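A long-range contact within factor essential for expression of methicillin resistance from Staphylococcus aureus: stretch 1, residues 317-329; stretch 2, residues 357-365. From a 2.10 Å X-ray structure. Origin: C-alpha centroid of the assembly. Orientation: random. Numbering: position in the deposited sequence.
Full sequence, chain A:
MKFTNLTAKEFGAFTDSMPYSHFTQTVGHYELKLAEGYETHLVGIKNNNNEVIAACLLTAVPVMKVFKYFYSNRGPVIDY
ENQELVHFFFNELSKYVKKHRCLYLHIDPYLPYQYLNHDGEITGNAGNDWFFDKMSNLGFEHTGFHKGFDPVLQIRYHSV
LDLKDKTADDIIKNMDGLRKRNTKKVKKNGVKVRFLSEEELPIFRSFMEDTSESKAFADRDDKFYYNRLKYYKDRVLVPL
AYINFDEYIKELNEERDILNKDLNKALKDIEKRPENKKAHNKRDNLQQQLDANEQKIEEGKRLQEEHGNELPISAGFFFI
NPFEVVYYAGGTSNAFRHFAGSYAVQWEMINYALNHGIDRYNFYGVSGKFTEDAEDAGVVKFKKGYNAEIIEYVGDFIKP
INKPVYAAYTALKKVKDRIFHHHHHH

Stretch 1, residues 317-329: FFFINPFEVVYYA
Stretch 2 357-365: GIDRYNFYG

Stretch 1 is a hairpin: a strand that enters from earlier in the chain and includes Phe317 to Ile320 leads into a turn through Pro322 (phi/psi -52/-36) and Phe323 (-74/-34), and the chain returns as a strand that runs on beyond Ala329. Phe319 N to Val326 O (3.0 Å) and Val326 N to Phe319 O (2.8 Å) pair its arms. The returning strand lies parallel to strand 360-365, with N-to-C directions 15° apart and axes 4.9 Å apart at closest approach. Val325 faces Tyr361 (CA-CA 5.1 Å) and Val326 faces Asn362 (CA-CA 4.7 Å).

Three backbone hydrogen bonds fix this register. Val325 N donates to Arg360 O (3.1 Å, N-H...O 163°), Asn362 N to Val325 O (2.8 Å, 168°), and Tyr327 N to Asn362 O (2.9 Å, 175°). Beyond them the direct ladder stops: Tyr327 O and Phe363 O, two acceptors 3.6 Å apart, are both satisfied by water 3, which donates to Tyr327 O at 2.8 Å and Phe363 O at 3.0 Å. At the turn, Pro322 O accepts from water 1 (2.8 Å), which accepts from Asp359 N (3.0 Å), and from water 2 (2.6 Å), which also donates to Gly357 O (2.7 Å).

Glu324 (chi1 p, chi2 t) places OE2 to accept twice: from Arg360 NE in a nearly linear salt bridge (2.9 Å, 176°) and from Asn362 ND2 (2.8 Å, 156°). Glu324 OE1 and Arg360 NH1 and NH2 are satisfied elsewhere in the structure. The extended Arg360 (chi1-chi3 t) sets CD over the Phe323 face, 4.0 Å from the ring centroid.

Val325 and Tyr361, both chi1 t, share one sheet face, with Val325 CG1 3.8 Å from Tyr361 CE1. Ile358 (m, t) brings CD1 to 3.7 Å from Ile320 CG2. Val326 and Asn362 share the other face; Val326 CG1 sits over the Tyr364 ring, 3.9 Å from its centroid.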

# COMPACT_ATOMS: atom_id res chain seq x y z
N PHE A 317 3.64 -1.54 6.43
CA PHE A 317 2.65 -2.59 6.62
C PHE A 317 2.01 -2.77 5.24
O PHE A 317 1.37 -1.85 4.73
CB PHE A 317 1.60 -2.13 7.63
CG PHE A 317 0.87 -3.25 8.29
CD1 PHE A 317 1.44 -3.94 9.35
CD2 PHE A 317 -0.41 -3.60 7.87
CE1 PHE A 317 0.75 -4.97 9.99
CE2 PHE A 317 -1.11 -4.63 8.51
CZ PHE A 317 -0.52 -5.31 9.57
N PHE A 318 2.20 -3.94 4.64
CA PHE A 318 1.70 -4.19 3.29
C PHE A 318 0.70 -5.32 3.13
O PHE A 318 0.85 -6.39 3.72
CB PHE A 318 2.87 -4.51 2.35
CG PHE A 318 3.76 -3.34 2.03
CD1 PHE A 318 4.68 -2.87 2.95
CD2 PHE A 318 3.68 -2.73 0.77
CE1 PHE A 318 5.52 -1.80 2.64
CE2 PHE A 318 4.51 -1.66 0.45
CZ PHE A 318 5.44 -1.19 1.39
N PHE A 319 -0.33 -5.08 2.31
CA PHE A 319 -1.31 -6.11 2.00
C PHE A 319 -0.96 -6.64 0.61
O PHE A 319 -0.65 -5.87 -0.32
CB PHE A 319 -2.73 -5.52 2.03
CG PHE A 319 -3.14 -5.07 3.40
CD1 PHE A 319 -3.78 -3.84 3.58
CD2 PHE A 319 -2.85 -5.84 4.52
CE1 PHE A 319 -4.12 -3.39 4.86
CE2 PHE A 319 -3.19 -5.40 5.81
CZ PHE A 319 -3.82 -4.18 5.97
N ILE A 320 -0.99 -7.96 0.46
CA ILE A 320 -0.61 -8.59 -0.79
C ILE A 320 -1.69 -9.51 -1.33
O ILE A 320 -2.06 -10.49 -0.70
CB ILE A 320 0.71 -9.41 -0.63
CG1 ILE A 320 1.84 -8.50 -0.14
CG2 ILE A 320 1.09 -10.08 -1.94
CD1 ILE A 320 1.82 -8.25 1.34
N ASN A 321 -2.20 -9.17 -2.50
CA ASN A 321 -3.22 -9.97 -3.14
C ASN A 321 -2.91 -10.02 -4.62
O ASN A 321 -2.10 -9.24 -5.12
CB ASN A 321 -4.60 -9.37 -2.85
CG ASN A 321 -4.96 -9.45 -1.37
OD1 ASN A 321 -5.40 -10.49 -0.88
ND2 ASN A 321 -4.73 -8.36 -0.64
N PRO A 322 -3.53 -10.95 -5.35
CA PRO A 322 -3.27 -11.06 -6.78
C PRO A 322 -3.43 -9.77 -7.58
O PRO A 322 -2.68 -9.52 -8.53
CB PRO A 322 -4.26 -12.14 -7.23
CG PRO A 322 -4.34 -13.04 -6.00
CD PRO A 322 -4.47 -12.00 -4.89
N PHE A 323 -4.40 -8.94 -7.21
CA PHE A 323 -4.63 -7.70 -7.95
C PHE A 323 -3.59 -6.61 -7.71
O PHE A 323 -3.27 -5.84 -8.61
CB PHE A 323 -6.01 -7.14 -7.60
CG PHE A 323 -6.31 -5.82 -8.25
CD1 PHE A 323 -6.25 -5.68 -9.64
CD2 PHE A 323 -6.70 -4.72 -7.49
CE1 PHE A 323 -6.58 -4.46 -10.25
CE2 PHE A 323 -7.03 -3.50 -8.09
CZ PHE A 323 -6.97 -3.37 -9.47
N GLU A 324 -3.06 -6.53 -6.49
CA GLU A 324 -2.10 -5.47 -6.19
C GLU A 324 -1.41 -5.64 -4.85
O GLU A 324 -1.86 -6.40 -3.98
CB GLU A 324 -2.84 -4.13 -6.16
CG GLU A 324 -3.96 -4.14 -5.09
CD GLU A 324 -4.74 -2.82 -4.98
OE1 GLU A 324 -5.80 -2.84 -4.32
OE2 GLU A 324 -4.30 -1.78 -5.52
N VAL A 325 -0.32 -4.91 -4.70
CA VAL A 325 0.41 -4.86 -3.45
C VAL A 325 0.01 -3.47 -2.93
O VAL A 325 0.02 -2.50 -3.70
CB VAL A 325 1.94 -4.92 -3.67
CG1 VAL A 325 2.66 -4.49 -2.40
CG2 VAL A 325 2.34 -6.34 -4.04
N VAL A 326 -0.37 -3.38 -1.66
CA VAL A 326 -0.79 -2.12 -1.09
C VAL A 326 0.11 -1.66 0.04
O VAL A 326 0.34 -2.42 0.99
CB VAL A 326 -2.23 -2.19 -0.52
CG1 VAL A 326 -2.59 -0.87 0.18
CG2 VAL A 326 -3.24 -2.47 -1.64
N TYR A 327 0.63 -0.45 -0.07
CA TYR A 327 1.44 0.15 0.98
C TYR A 327 0.38 0.82 1.88
O TYR A 327 -0.05 1.95 1.63
CB TYR A 327 2.37 1.21 0.40
CG TYR A 327 3.06 2.07 1.43
CD1 TYR A 327 3.67 1.50 2.55
CD2 TYR A 327 3.13 3.45 1.27
CE1 TYR A 327 4.34 2.29 3.48
CE2 TYR A 327 3.80 4.25 2.20
CZ TYR A 327 4.40 3.67 3.30
OH TYR A 327 5.05 4.45 4.23
N TYR A 328 -0.06 0.10 2.91
CA TYR A 328 -1.10 0.60 3.79
C TYR A 328 -0.68 1.66 4.80
O TYR A 328 -1.33 2.69 4.95
CB TYR A 328 -1.76 -0.57 4.52
CG TYR A 328 -2.95 -0.14 5.35
CD1 TYR A 328 -4.13 0.27 4.73
CD2 TYR A 328 -2.87 -0.08 6.74
CE1 TYR A 328 -5.22 0.74 5.48
CE2 TYR A 328 -3.95 0.39 7.50
CZ TYR A 328 -5.12 0.80 6.86
OH TYR A 328 -6.17 1.27 7.62
N ALA A 329 0.42 1.41 5.50
CA ALA A 329 0.91 2.32 6.51
C ALA A 329 2.40 2.13 6.67
O ALA A 329 2.94 1.05 6.40
CB ALA A 329 0.20 2.04 7.84
N GLY A 357 4.45 -11.76 -10.12
CA GLY A 357 3.28 -11.51 -10.97
C GLY A 357 2.14 -10.62 -10.53
O GLY A 357 0.99 -10.88 -10.88
N ILE A 358 2.42 -9.56 -9.77
CA ILE A 358 1.37 -8.64 -9.36
C ILE A 358 1.72 -7.39 -10.15
O ILE A 358 2.80 -6.80 -9.97
CB ILE A 358 1.39 -8.40 -7.83
CG1 ILE A 358 1.06 -9.72 -7.11
CG2 ILE A 358 0.39 -7.31 -7.45
CD1 ILE A 358 1.37 -9.74 -5.60
N ASP A 359 0.81 -6.99 -11.04
CA ASP A 359 1.04 -5.86 -11.94
C ASP A 359 0.62 -4.47 -11.47
O ASP A 359 0.58 -3.53 -12.27
CB ASP A 359 0.35 -6.14 -13.27
CG ASP A 359 0.80 -7.45 -13.89
OD1 ASP A 359 2.02 -7.71 -13.90
OD2 ASP A 359 -0.07 -8.20 -14.38
N ARG A 360 0.32 -4.33 -10.19
CA ARG A 360 -0.11 -3.04 -9.67
C ARG A 360 0.47 -2.80 -8.29
O ARG A 360 0.37 -3.66 -7.42
CB ARG A 360 -1.64 -3.02 -9.62
CG ARG A 360 -2.28 -1.82 -8.94
CD ARG A 360 -3.78 -1.86 -9.22
NE ARG A 360 -4.58 -1.07 -8.29
CZ ARG A 360 -5.41 -0.09 -8.65
NH1 ARG A 360 -5.54 0.24 -9.94
NH2 ARG A 360 -6.15 0.52 -7.73
N TYR A 361 1.08 -1.64 -8.09
CA TYR A 361 1.67 -1.29 -6.82
C TYR A 361 0.95 -0.03 -6.34
O TYR A 361 1.09 1.05 -6.91
CB TYR A 361 3.17 -1.02 -6.99
CG TYR A 361 3.91 -0.84 -5.69
CD1 TYR A 361 4.33 -1.95 -4.95
CD2 TYR A 361 4.17 0.43 -5.19
CE1 TYR A 361 5.01 -1.78 -3.74
CE2 TYR A 361 4.84 0.61 -3.98
CZ TYR A 361 5.26 -0.50 -3.27
OH TYR A 361 5.92 -0.31 -2.08
N ASN A 362 0.16 -0.19 -5.28
CA ASN A 362 -0.66 0.89 -4.75
C ASN A 362 -0.04 1.62 -3.56
O ASN A 362 -0.01 1.08 -2.45
CB ASN A 362 -2.01 0.29 -4.35
CG ASN A 362 -3.12 1.30 -4.35
OD1 ASN A 362 -2.89 2.49 -4.17
ND2 ASN A 362 -4.36 0.83 -4.54
N PHE A 363 0.44 2.85 -3.78
CA PHE A 363 1.02 3.66 -2.70
C PHE A 363 -0.14 4.09 -1.79
O PHE A 363 0.06 4.69 -0.73
CB PHE A 363 1.74 4.90 -3.25
CG PHE A 363 3.10 4.60 -3.82
CD1 PHE A 363 3.29 4.49 -5.20
CD2 PHE A 363 4.19 4.41 -2.97
CE1 PHE A 363 4.55 4.19 -5.72
CE2 PHE A 363 5.47 4.12 -3.49
CZ PHE A 363 5.65 4.01 -4.86
N TYR A 364 -1.34 3.76 -2.24
CA TYR A 364 -2.58 4.03 -1.52
C TYR A 364 -3.01 5.49 -1.33
O TYR A 364 -2.76 6.35 -2.17
CB TYR A 364 -2.59 3.27 -0.18
CG TYR A 364 -3.93 2.62 0.14
CD1 TYR A 364 -4.60 1.85 -0.82
CD2 TYR A 364 -4.53 2.78 1.40
CE1 TYR A 364 -5.82 1.24 -0.54
CE2 TYR A 364 -5.77 2.17 1.68
CZ TYR A 364 -6.40 1.41 0.71
OH TYR A 364 -7.61 0.80 0.97
N GLY A 365 -3.66 5.75 -0.20
CA GLY A 365 -4.23 7.06 0.07
C GLY A 365 -3.53 8.40 -0.01
O GLY A 365 -2.43 8.57 0.51
O HOH W 1 -1.88 -8.29 -10.86
O HOH W 2 -1.30 -11.48 -9.56
O HOH W 3 -0.19 4.69 2.30